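Local coordinates for protein-arginine-phosphatase (Bacillus subtilis subsp. subtilis, PDB 4KK3) that removes phosphate from phosphoarginine residues of many proteins, counteracting the arginine kinase McsB, with almost no activity on phosphoserine, phosphothreonine or phosphotyrosine peptides, at residues L105-T110 against L137-L141; A41-A47 against L62-P68; L69-E75 against F95-K101. One frame throughout, in Å; residues are numbered along the deposited sequence.

Interaction 1: L105-T110 against L137-L141; sequences LKEYVT and LLRQL
Residues 105-110 form a short helix and 137-141 a turn within the long helix 124-145; the axes of these two pieces approach to 9.5 Å and cross at +46°, with N-to-C directions running broadly the same way. The CA atoms of Val109 and Leu141 lie 5.8 Å apart. Leu137 (m,t) is a knob in the hole made by Leu105, Lys106, Val109 and Thr110: its CD1 is 3.9 Å from Lys106 CG and its CD2 3.6 Å from Thr110 CG2. Val109 (t) points toward helix 124-145, CG1 lying 3.5 Å from Gln140 CB and CG2 4.0 Å from Leu141 CB. Leu105 (t,p) brings CD1 to 4.2 Å from Leu138 CD2, and Tyr108 CD1 meets Leu141 CD1 at 3.8 Å. Thr110 OG1 bonds back to Lys106 O (2.8 Å) and also pairs with Ser112, while Lys106 NZ salt-bridges Glu133. Leu105, Tyr108 and Leu141 also touch Leu81 of strand 79-82: the helix pair covers one face of the parallel sheet, as in the low molecular weight phosphatase fold.

Interaction 2: A41-A47 against L62-P68; sequences ASPNGKA and LNHVSSP
Ala41 begins the first of two irregular loop segments, its CB 3.6 Å from Ser67 O and its CA 4.9 Å from that of Pro68. Ser42 O comes within 3.0 Å of Ser66 CB. Pro43 sends a CA-H...O contact to Ser66 O (CA to O 3.3 Å) and lays CG on Pro68 CD at 3.7 Å. Asn44 turns the chain with a positive phi (68/-6), its CA 3.4 Å from Val65 CG1. Gly45 O accepts from Ser66 N (2.8 Å, 156°) and receives Val65 CA at 3.0 Å; a CB on Gly45 would clash with Ser66 OG. Lys46 CA contacts His64 O at 3.3 Å, and Ala47 CB closes on Leu62 CD2 at 3.8 Å. The loops run antiparallel, Gly45 opposite Ser66 and Lys46 opposite Val65. From 62-68, His64 NE2 (chi1 t) and Ser66 OG (chi1 m) both bond to Asn10 O, and Ser66 touches Thr11, a residue important for substrate discrimination. The paired loops back the substrate-binding loop of the low molecular weight phosphotyrosine protein phosphatase family.

Interaction 3: L69-E75 against F95-K101; sequences LTEELME and FGRYRDK
Helix 71-76 begins beside the loop that follows helix 85-94, and the two segments meet mainly through the rings of Phe95 and Tyr98. Thr70 is the N-cap: its OG1 (chi1 p) accepts from Leu73 N at 3.3 Å, while Thr70 O receives Met74 N at 3.0 Å and Glu71 O receives Glu75 N at 2.9 Å. The CA of Glu71 lies 6.0 Å from that of Phe95, and the CA of Met74 7.4 Å from that of Tyr98. Glu71 (t,p) folds its carboxylate across to the loop, where OE2 accepts from Tyr98 OH at 2.6 Å near the plane of the ring and OE1 takes a weak bond from Gly96 N (3.3 Å, 132°). A side chain on Gly96 would be tight against Glu71 OE2 and would clash with the Tyr98 ring. In the parallel alpha/beta fold, this loop carries the chain from helix 85-94 into the edge strand 102-104, and Lys101 stands at its end. Lys101 (chi1 p, chi3 p) reaches back to the helix, its NZ donating to Met74 O at 2.8 Å and also to Ala77 O; Glu75 O, 3.1 Å from Lys101 NZ, is too badly angled to bond. Met74 O also lies over one face of the Tyr98 ring. Selenomethionine Met74 (m,m,m) fills the space between the rings, with CG over one face of Phe95, 4.1 Å from its CG, and CE 3.6 Å from Tyr98 CB. Leu69 CD2 meets Phe95 CE2 at 3.5 Å and also packs on Ile91 of helix 85-94.

How the interactions relate
Interaction 1 has the largest share of buried residues and packs apolar side chains between its two segments; the polar ties of helix 105-110 to helix 124-145, such as Lys106 to Glu133, lie outside 137-141. Interaction 2 is a surface contact of irregular loops, held chiefly through backbone atoms. Interaction 3 is intermediate, combining aromatic and apolar packing with hydrogen bonds in which Glu71 accepts and Lys101 donates. Interactions 1 and 2 lie on opposite sides of the chain's centre, about 24 Å apart between centres, and only interaction 2 directly adjoins the substrate-binding residues. Segment 62-68 runs straight into 69-75, where Pro68 O packs on Leu73 CD1 (3.8 Å). Strand 102-104 separates 95-101 from 105-110, linking interactions 3 and 1.

Interaction 1: L105-T110 against L137-L141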
loop_
_atom_site.group_PDB
_atom_site.type_symbol
_atom_site.label_atom_id
_atom_site.label_comp_id
_atom_site.label_asym_id
_atom_site.label_seq_id
_atom_site.Cartn_x
_atom_site.Cartn_y
_atom_site.Cartn_z
ATOM N N LEU A 105 5.113 4.945 3.407
ATOM C CA LEU A 105 5.890 4.237 2.403
ATOM C C LEU A 105 7.162 5.018 2.057
ATOM O O LEU A 105 8.257 4.444 1.990
ATOM C CB LEU A 105 5.020 3.975 1.171
ATOM C CG LEU A 105 5.699 3.269 0.002
ATOM C CD1 LEU A 105 6.299 1.933 0.402
ATOM C CD2 LEU A 105 4.670 3.068 -1.097
ATOM N N LYS A 106 7.038 6.333 1.886
ATOM C CA LYS A 106 8.206 7.131 1.536
ATOM C C LYS A 106 9.248 7.159 2.663
ATOM O O LYS A 106 10.426 6.962 2.400
ATOM C CB LYS A 106 7.828 8.529 1.050
ATOM C CG LYS A 106 7.145 8.490 -0.326
ATOM C CD LYS A 106 6.871 9.873 -0.884
ATOM C CE LYS A 106 6.313 9.759 -2.307
ATOM N NZ LYS A 106 5.959 11.085 -2.872
ATOM N N GLU A 107 8.797 7.379 3.904
ATOM C CA GLU A 107 9.668 7.321 5.090
ATOM C C GLU A 107 10.524 6.069 5.117
ATOM O O GLU A 107 11.750 6.115 5.245
ATOM C CB GLU A 107 8.811 7.239 6.363
ATOM C CG GLU A 107 8.599 8.482 7.140
ATOM C CD GLU A 107 7.935 8.184 8.476
ATOM O OE1 GLU A 107 7.098 7.241 8.562
ATOM O OE2 GLU A 107 8.263 8.885 9.444
ATOM N N TYR A 108 9.848 4.932 5.029
ATOM C CA TYR A 108 10.485 3.648 5.231
ATOM C C TYR A 108 11.505 3.364 4.139
ATOM O O TYR A 108 12.607 2.885 4.404
ATOM C CB TYR A 108 9.419 2.558 5.263
ATOM C CG TYR A 108 9.927 1.243 5.782
ATOM C CD1 TYR A 108 10.345 0.244 4.919
ATOM C CD2 TYR A 108 10.003 1.012 7.147
ATOM C CE1 TYR A 108 10.813 -0.960 5.406
ATOM C CE2 TYR A 108 10.471 -0.175 7.641
ATOM C CZ TYR A 108 10.879 -1.161 6.771
ATOM O OH TYR A 108 11.342 -2.348 7.292
ATOM N N VAL A 109 11.134 3.674 2.904
ATOM C CA VAL A 109 11.958 3.324 1.763
ATOM C C VAL A 109 13.082 4.326 1.500
ATOM O O VAL A 109 14.222 3.938 1.225
ATOM C CB VAL A 109 11.071 3.164 0.506
ATOM C CG1 VAL A 109 11.928 2.928 -0.719
ATOM C CG2 VAL A 109 10.091 2.029 0.730
ATOM N N THR A 110 12.767 5.612 1.615
ATOM C CA THR A 110 13.683 6.661 1.190
ATOM C C THR A 110 14.306 7.420 2.356
ATOM O O THR A 110 15.271 8.158 2.174
ATOM C CB THR A 110 12.971 7.694 0.303
ATOM O OG1 THR A 110 12.248 8.614 1.130
ATOM C CG2 THR A 110 12.013 7.009 -0.650
ATOM N N LEU A 137 8.993 3.207 -5.716
ATOM C CA LEU A 137 9.144 2.993 -4.275
ATOM C C LEU A 137 9.135 1.509 -3.917
ATOM O O LEU A 137 9.895 1.040 -3.053
ATOM C CB LEU A 137 8.011 3.698 -3.541
ATOM C CG LEU A 137 8.149 5.221 -3.524
ATOM C CD1 LEU A 137 6.829 5.886 -3.157
ATOM C CD2 LEU A 137 9.246 5.631 -2.559
ATOM N N LEU A 138 8.273 0.767 -4.597
ATOM C CA LEU A 138 8.050 -0.632 -4.270
ATOM C C LEU A 138 9.182 -1.514 -4.779
ATOM O O LEU A 138 9.498 -2.520 -4.153
ATOM C CB LEU A 138 6.699 -1.102 -4.810
ATOM C CG LEU A 138 5.534 -0.371 -4.118
ATOM C CD1 LEU A 138 4.229 -0.650 -4.857
ATOM C CD2 LEU A 138 5.405 -0.742 -2.649
ATOM N N ARG A 139 9.797 -1.126 -5.894
ATOM C CA ARG A 139 11.021 -1.797 -6.335
ATOM C C ARG A 139 12.143 -1.641 -5.315
ATOM O O ARG A 139 12.860 -2.605 -5.033
ATOM C CB ARG A 139 11.470 -1.324 -7.722
ATOM C CG ARG A 139 10.529 -1.788 -8.822
ATOM C CD ARG A 139 11.098 -1.583 -10.209
ATOM N NE ARG A 139 10.134 -1.995 -11.228
ATOM C CZ ARG A 139 9.930 -3.256 -11.602
ATOM N NH1 ARG A 139 10.625 -4.244 -11.049
ATOM N NH2 ARG A 139 9.030 -3.534 -12.533
ATOM N N GLN A 140 12.278 -0.445 -4.749
ATOM C CA GLN A 140 13.284 -0.204 -3.714
ATOM C C GLN A 140 12.948 -0.977 -2.446
ATOM O O GLN A 140 13.843 -1.526 -1.809
ATOM C CB GLN A 140 13.406 1.274 -3.362
ATOM C CG GLN A 140 13.687 2.232 -4.494
ATOM C CD GLN A 140 13.624 3.683 -4.028
ATOM O OE1 GLN A 140 14.451 4.126 -3.222
ATOM N NE2 GLN A 140 12.628 4.423 -4.515
ATOM N N LEU A 141 11.666 -0.996 -2.072
ATOM C CA LEU A 141 11.218 -1.747 -0.906
ATOM C C LEU A 141 11.639 -3.207 -1.000
ATOM O O LEU A 141 12.150 -3.780 -0.041
ATOM C CB LEU A 141 9.697 -1.638 -0.710
ATOM C CG LEU A 141 9.074 -2.396 0.473
ATOM C CD1 LEU A 141 9.568 -1.831 1.809
ATOM C CD2 LEU A 141 7.543 -2.349 0.432
#

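Interaction 2: A41-A47 against L62-P68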
loop_
_atom_site.group_PDB
_atom_site.type_symbol
_atom_site.label_atom_id
_atom_site.label_comp_id
_atom_site.label_asym_id
_atom_site.label_seq_id
_atom_site.Cartn_x
_atom_site.Cartn_y
_atom_site.Cartn_z
ATOM N N ALA A 41 -12.624 2.993 4.717
ATOM C CA ALA A 41 -13.031 2.147 3.602
ATOM C C ALA A 41 -14.372 1.492 3.896
ATOM O O ALA A 41 -14.734 1.298 5.052
ATOM C CB ALA A 41 -11.985 1.083 3.368
ATOM N N SER A 42 -15.111 1.157 2.842
ATOM C CA SER A 42 -16.267 0.279 2.971
ATOM C C SER A 42 -15.802 -1.120 2.589
ATOM O O SER A 42 -14.794 -1.264 1.914
ATOM C CB SER A 42 -17.382 0.717 2.026
ATOM O OG SER A 42 -17.570 2.120 2.076
ATOM N N PRO A 43 -16.499 -2.161 3.057
ATOM C CA PRO A 43 -16.221 -3.468 2.448
ATOM C C PRO A 43 -17.045 -3.645 1.172
ATOM O O PRO A 43 -17.957 -2.854 0.927
ATOM C CB PRO A 43 -16.653 -4.467 3.529
ATOM C CG PRO A 43 -16.748 -3.661 4.800
ATOM C CD PRO A 43 -17.166 -2.291 4.360
ATOM N N ASN A 44 -16.710 -4.659 0.377
ATOM C CA ASN A 44 -17.334 -4.919 -0.932
ATOM C C ASN A 44 -17.044 -3.893 -2.034
ATOM O O ASN A 44 -17.428 -4.092 -3.186
ATOM C CB ASN A 44 -18.842 -5.181 -0.829
ATOM C CG ASN A 44 -19.379 -5.948 -2.027
ATOM O OD1 ASN A 44 -18.621 -6.588 -2.760
ATOM N ND2 ASN A 44 -20.688 -5.891 -2.231
ATOM N N GLY A 45 -16.359 -2.808 -1.692
ATOM C CA GLY A 45 -15.982 -1.816 -2.683
ATOM C C GLY A 45 -15.049 -2.428 -3.706
ATOM O O GLY A 45 -14.578 -3.545 -3.525
ATOM N N LYS A 46 -14.790 -1.718 -4.795
ATOM C CA LYS A 46 -13.831 -2.197 -5.777
ATOM C C LYS A 46 -12.768 -1.142 -6.010
ATOM O O LYS A 46 -12.966 0.027 -5.683
ATOM C CB LYS A 46 -14.509 -2.515 -7.114
ATOM C CG LYS A 46 -15.335 -3.789 -7.153
ATOM C CD LYS A 46 -15.805 -4.058 -8.584
ATOM C CE LYS A 46 -16.800 -5.206 -8.657
ATOM N NZ LYS A 46 -17.269 -5.449 -10.057
ATOM N N ALA A 47 -11.654 -1.553 -6.608
ATOM C CA ALA A 47 -10.668 -0.591 -7.071
ATOM C C ALA A 47 -11.380 0.291 -8.082
ATOM O O ALA A 47 -12.310 -0.165 -8.742
ATOM C CB ALA A 47 -9.489 -1.309 -7.713
ATOM N N LEU A 62 -5.938 -5.873 -11.396
ATOM C CA LEU A 62 -6.279 -5.319 -10.095
ATOM C C LEU A 62 -7.727 -5.664 -9.782
ATOM O O LEU A 62 -8.642 -4.858 -9.997
ATOM C CB LEU A 62 -6.041 -3.813 -10.085
ATOM C CG LEU A 62 -6.332 -3.075 -8.783
ATOM C CD1 LEU A 62 -5.587 -3.743 -7.623
ATOM C CD2 LEU A 62 -5.941 -1.606 -8.938
ATOM N N ASN A 63 -7.926 -6.900 -9.328
ATOM C CA ASN A 63 -9.250 -7.411 -8.997
ATOM C C ASN A 63 -9.386 -7.354 -7.494
ATOM O O ASN A 63 -8.945 -8.255 -6.776
ATOM C CB ASN A 63 -9.420 -8.855 -9.482
ATOM C CG ASN A 63 -10.847 -9.365 -9.323
ATOM O OD1 ASN A 63 -11.692 -8.713 -8.717
ATOM N ND2 ASN A 63 -11.116 -10.548 -9.860
ATOM N N HIS A 64 -10.004 -6.285 -7.027
ATOM C CA HIS A 64 -9.860 -5.922 -5.639
ATOM C C HIS A 64 -11.180 -5.576 -4.997
ATOM O O HIS A 64 -12.025 -4.916 -5.598
ATOM C CB HIS A 64 -8.932 -4.718 -5.544
ATOM C CG HIS A 64 -8.853 -4.137 -4.171
ATOM N ND1 HIS A 64 -8.125 -4.724 -3.164
ATOM C CD2 HIS A 64 -9.427 -3.037 -3.635
ATOM C CE1 HIS A 64 -8.243 -4.004 -2.062
ATOM N NE2 HIS A 64 -9.027 -2.974 -2.322
ATOM N N VAL A 65 -11.341 -6.008 -3.753
ATOM C CA VAL A 65 -12.502 -5.631 -2.972
ATOM C C VAL A 65 -12.020 -4.886 -1.728
ATOM O O VAL A 65 -11.140 -5.367 -1.026
ATOM C CB VAL A 65 -13.314 -6.864 -2.563
ATOM C CG1 VAL A 65 -14.331 -6.503 -1.528
ATOM C CG2 VAL A 65 -13.996 -7.465 -3.777
ATOM N N SER A 66 -12.591 -3.710 -1.490
ATOM C CA SER A 66 -12.173 -2.847 -0.379
ATOM C C SER A 66 -12.348 -3.500 0.996
ATOM O O SER A 66 -13.296 -4.250 1.235
ATOM C CB SER A 66 -12.936 -1.521 -0.423
ATOM O OG SER A 66 -12.686 -0.818 -1.626
ATOM N N SER A 67 -11.426 -3.197 1.903
ATOM C CA SER A 67 -11.479 -3.737 3.257
ATOM C C SER A 67 -11.128 -2.646 4.264
ATOM O O SER A 67 -10.174 -1.901 4.059
ATOM C CB SER A 67 -10.505 -4.910 3.391
ATOM O OG SER A 67 -10.405 -5.346 4.735
ATOM N N PRO A 68 -11.897 -2.550 5.359
ATOM C CA PRO A 68 -11.524 -1.587 6.397
ATOM C C PRO A 68 -10.357 -2.129 7.196
ATOM O O PRO A 68 -10.216 -3.341 7.359
ATOM C CB PRO A 68 -12.772 -1.527 7.284
ATOM C CG PRO A 68 -13.411 -2.863 7.114
ATOM C CD PRO A 68 -13.158 -3.249 5.672
#

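Interaction 3: L69-E75 against F95-K101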
loop_
_atom_site.group_PDB
_atom_site.type_symbol
_atom_site.label_atom_id
_atom_site.label_comp_id
_atom_site.label_asym_id
_atom_site.label_seq_id
_atom_site.Cartn_x
_atom_site.Cartn_y
_atom_site.Cartn_z
ATOM N N LEU A 69 -9.516 -1.236 7.689
ATOM C CA LEU A 69 -8.465 -1.648 8.585
ATOM C C LEU A 69 -9.108 -2.027 9.919
ATOM O O LEU A 69 -10.039 -1.367 10.369
ATOM C CB LEU A 69 -7.473 -0.511 8.758
ATOM C CG LEU A 69 -6.206 -0.827 9.535
ATOM C CD1 LEU A 69 -5.345 -1.844 8.812
ATOM C CD2 LEU A 69 -5.458 0.456 9.726
ATOM N N THR A 70 -8.634 -3.104 10.531
ATOM C CA THR A 70 -9.185 -3.558 11.804
ATOM C C THR A 70 -8.073 -3.804 12.802
ATOM O O THR A 70 -6.902 -3.890 12.425
ATOM C CB THR A 70 -9.945 -4.877 11.655
ATOM O OG1 THR A 70 -9.031 -5.893 11.231
ATOM C CG2 THR A 70 -11.074 -4.738 10.650
ATOM N N GLU A 71 -8.447 -3.935 14.073
ATOM C CA GLU A 71 -7.487 -4.221 15.131
ATOM C C GLU A 71 -6.751 -5.530 14.856
ATOM O O GLU A 71 -5.541 -5.618 15.051
ATOM C CB GLU A 71 -8.187 -4.270 16.493
ATOM C CG GLU A 71 -7.314 -4.764 17.640
ATOM C CD GLU A 71 -6.245 -3.766 18.048
ATOM O OE1 GLU A 71 -6.423 -2.556 17.795
ATOM O OE2 GLU A 71 -5.224 -4.196 18.630
ATOM N N GLU A 72 -7.483 -6.538 14.383
ATOM C CA GLU A 72 -6.892 -7.836 14.066
ATOM C C GLU A 72 -5.786 -7.737 13.015
ATOM O O GLU A 72 -4.724 -8.345 13.166
ATOM C CB GLU A 72 -7.965 -8.812 13.581
ATOM C CG GLU A 72 -7.458 -10.229 13.382
ATOM C CD GLU A 72 -8.317 -11.022 12.416
ATOM O OE1 GLU A 72 -8.213 -10.776 11.194
ATOM O OE2 GLU A 72 -9.092 -11.885 12.879
ATOM N N LEU A 73 -6.046 -6.984 11.950
ATOM C CA LEU A 73 -5.042 -6.753 10.912
ATOM C C LEU A 73 -3.828 -6.008 11.464
ATOM O O LEU A 73 -2.684 -6.321 11.120
ATOM C CB LEU A 73 -5.641 -5.971 9.743
ATOM C CG LEU A 73 -6.728 -6.650 8.911
ATOM C CD1 LEU A 73 -7.293 -5.670 7.888
ATOM C CD2 LEU A 73 -6.184 -7.892 8.225
HETATM N N MSE A 74 -4.085 -5.016 12.313
HETATM C CA MSE A 74 -3.019 -4.215 12.902
HETATM C C MSE A 74 -2.133 -5.047 13.825
HETATM O O MSE A 74 -0.918 -4.866 13.857
HETATM C CB MSE A 74 -3.591 -3.003 13.650
HETATM C CG MSE A 74 -4.112 -1.891 12.741
HETATM SE SE MSE A 74 -2.690 -1.095 11.662
HETATM C CE MSE A 74 -1.478 -0.654 13.123
ATOM N N GLU A 75 -2.743 -5.962 14.570
ATOM C CA GLU A 75 -1.987 -6.819 15.481
ATOM C C GLU A 75 -1.101 -7.795 14.707
ATOM O O GLU A 75 0.058 -8.006 15.064
ATOM C CB GLU A 75 -2.934 -7.584 16.417
ATOM C CG GLU A 75 -2.238 -8.459 17.468
ATOM C CD GLU A 75 -1.755 -9.799 16.918
ATOM O OE1 GLU A 75 -2.426 -10.366 16.029
ATOM O OE2 GLU A 75 -0.692 -10.278 17.372
ATOM N N PHE A 95 -6.698 2.788 16.438
ATOM C CA PHE A 95 -6.284 1.447 16.840
ATOM C C PHE A 95 -5.268 1.433 17.969
ATOM O O PHE A 95 -4.999 2.465 18.590
ATOM C CB PHE A 95 -5.789 0.648 15.627
ATOM C CG PHE A 95 -6.804 0.567 14.532
ATOM C CD1 PHE A 95 -7.914 -0.250 14.664
ATOM C CD2 PHE A 95 -6.675 1.340 13.397
ATOM C CE1 PHE A 95 -8.868 -0.309 13.672
ATOM C CE2 PHE A 95 -7.626 1.287 12.398
ATOM C CZ PHE A 95 -8.723 0.460 12.536
ATOM N N GLY A 96 -4.723 0.251 18.235
ATOM C CA GLY A 96 -3.881 0.026 19.398
ATOM C C GLY A 96 -2.507 0.659 19.332
ATOM O O GLY A 96 -2.223 1.490 18.458
ATOM N N ARG A 97 -1.654 0.250 20.269
ATOM C CA ARG A 97 -0.306 0.778 20.406
ATOM C C ARG A 97 0.655 0.113 19.437
ATOM O O ARG A 97 1.429 -0.775 19.817
ATOM C CB ARG A 97 0.187 0.568 21.843
ATOM C CG ARG A 97 -0.751 1.114 22.907
ATOM C CD ARG A 97 -0.675 2.630 22.979
ATOM N NE ARG A 97 0.706 3.094 23.114
ATOM C CZ ARG A 97 1.079 4.367 23.033
ATOM N NH1 ARG A 97 0.176 5.316 22.826
ATOM N NH2 ARG A 97 2.356 4.692 23.152
ATOM N N TYR A 98 0.626 0.564 18.189
ATOM C CA TYR A 98 1.402 -0.079 17.132
ATOM C C TYR A 98 2.275 0.876 16.354
ATOM O O TYR A 98 2.660 0.567 15.228
ATOM C CB TYR A 98 0.480 -0.783 16.142
ATOM C CG TYR A 98 -0.362 -1.858 16.766
ATOM C CD1 TYR A 98 0.226 -2.964 17.354
ATOM C CD2 TYR A 98 -1.749 -1.772 16.764
ATOM C CE1 TYR A 98 -0.537 -3.953 17.935
ATOM C CE2 TYR A 98 -2.522 -2.762 17.337
ATOM C CZ TYR A 98 -1.909 -3.846 17.925
ATOM O OH TYR A 98 -2.669 -4.833 18.507
ATOM N N ARG A 99 2.595 2.021 16.949
ATOM C CA ARG A 99 3.448 3.008 16.295
ATOM C C ARG A 99 4.731 2.412 15.741
ATOM O O ARG A 99 5.239 2.869 14.720
ATOM C CB ARG A 99 3.797 4.154 17.250
ATOM C CG ARG A 99 2.677 5.140 17.439
ATOM C CD ARG A 99 3.096 6.304 18.314
ATOM N NE ARG A 99 1.959 7.180 18.557
ATOM C CZ ARG A 99 1.624 8.207 17.785
ATOM N NH1 ARG A 99 2.346 8.510 16.718
ATOM N NH2 ARG A 99 0.569 8.946 18.096
ATOM N N ASP A 100 5.259 1.395 16.418
ATOM C CA ASP A 100 6.562 0.869 16.051
ATOM C C ASP A 100 6.544 0.091 14.765
ATOM O O ASP A 100 7.603 -0.199 14.224
ATOM C CB ASP A 100 7.117 -0.017 17.141
ATOM C CG ASP A 100 7.701 0.789 18.267
ATOM O OD1 ASP A 100 8.624 1.595 17.991
ATOM O OD2 ASP A 100 7.202 0.636 19.386
ATOM N N LYS A 101 5.355 -0.237 14.280
ATOM C CA LYS A 101 5.252 -0.972 13.011
ATOM C C LYS A 101 4.657 -0.142 11.875
ATOM O O LYS A 101 4.537 -0.629 10.755
ATOM C CB LYS A 101 4.449 -2.267 13.188
ATOM C CG LYS A 101 2.955 -2.055 13.329
ATOM C CD LYS A 101 2.195 -3.372 13.356
ATOM C CE LYS A 101 2.538 -4.204 14.576
ATOM N NZ LYS A 101 1.705 -5.456 14.640
#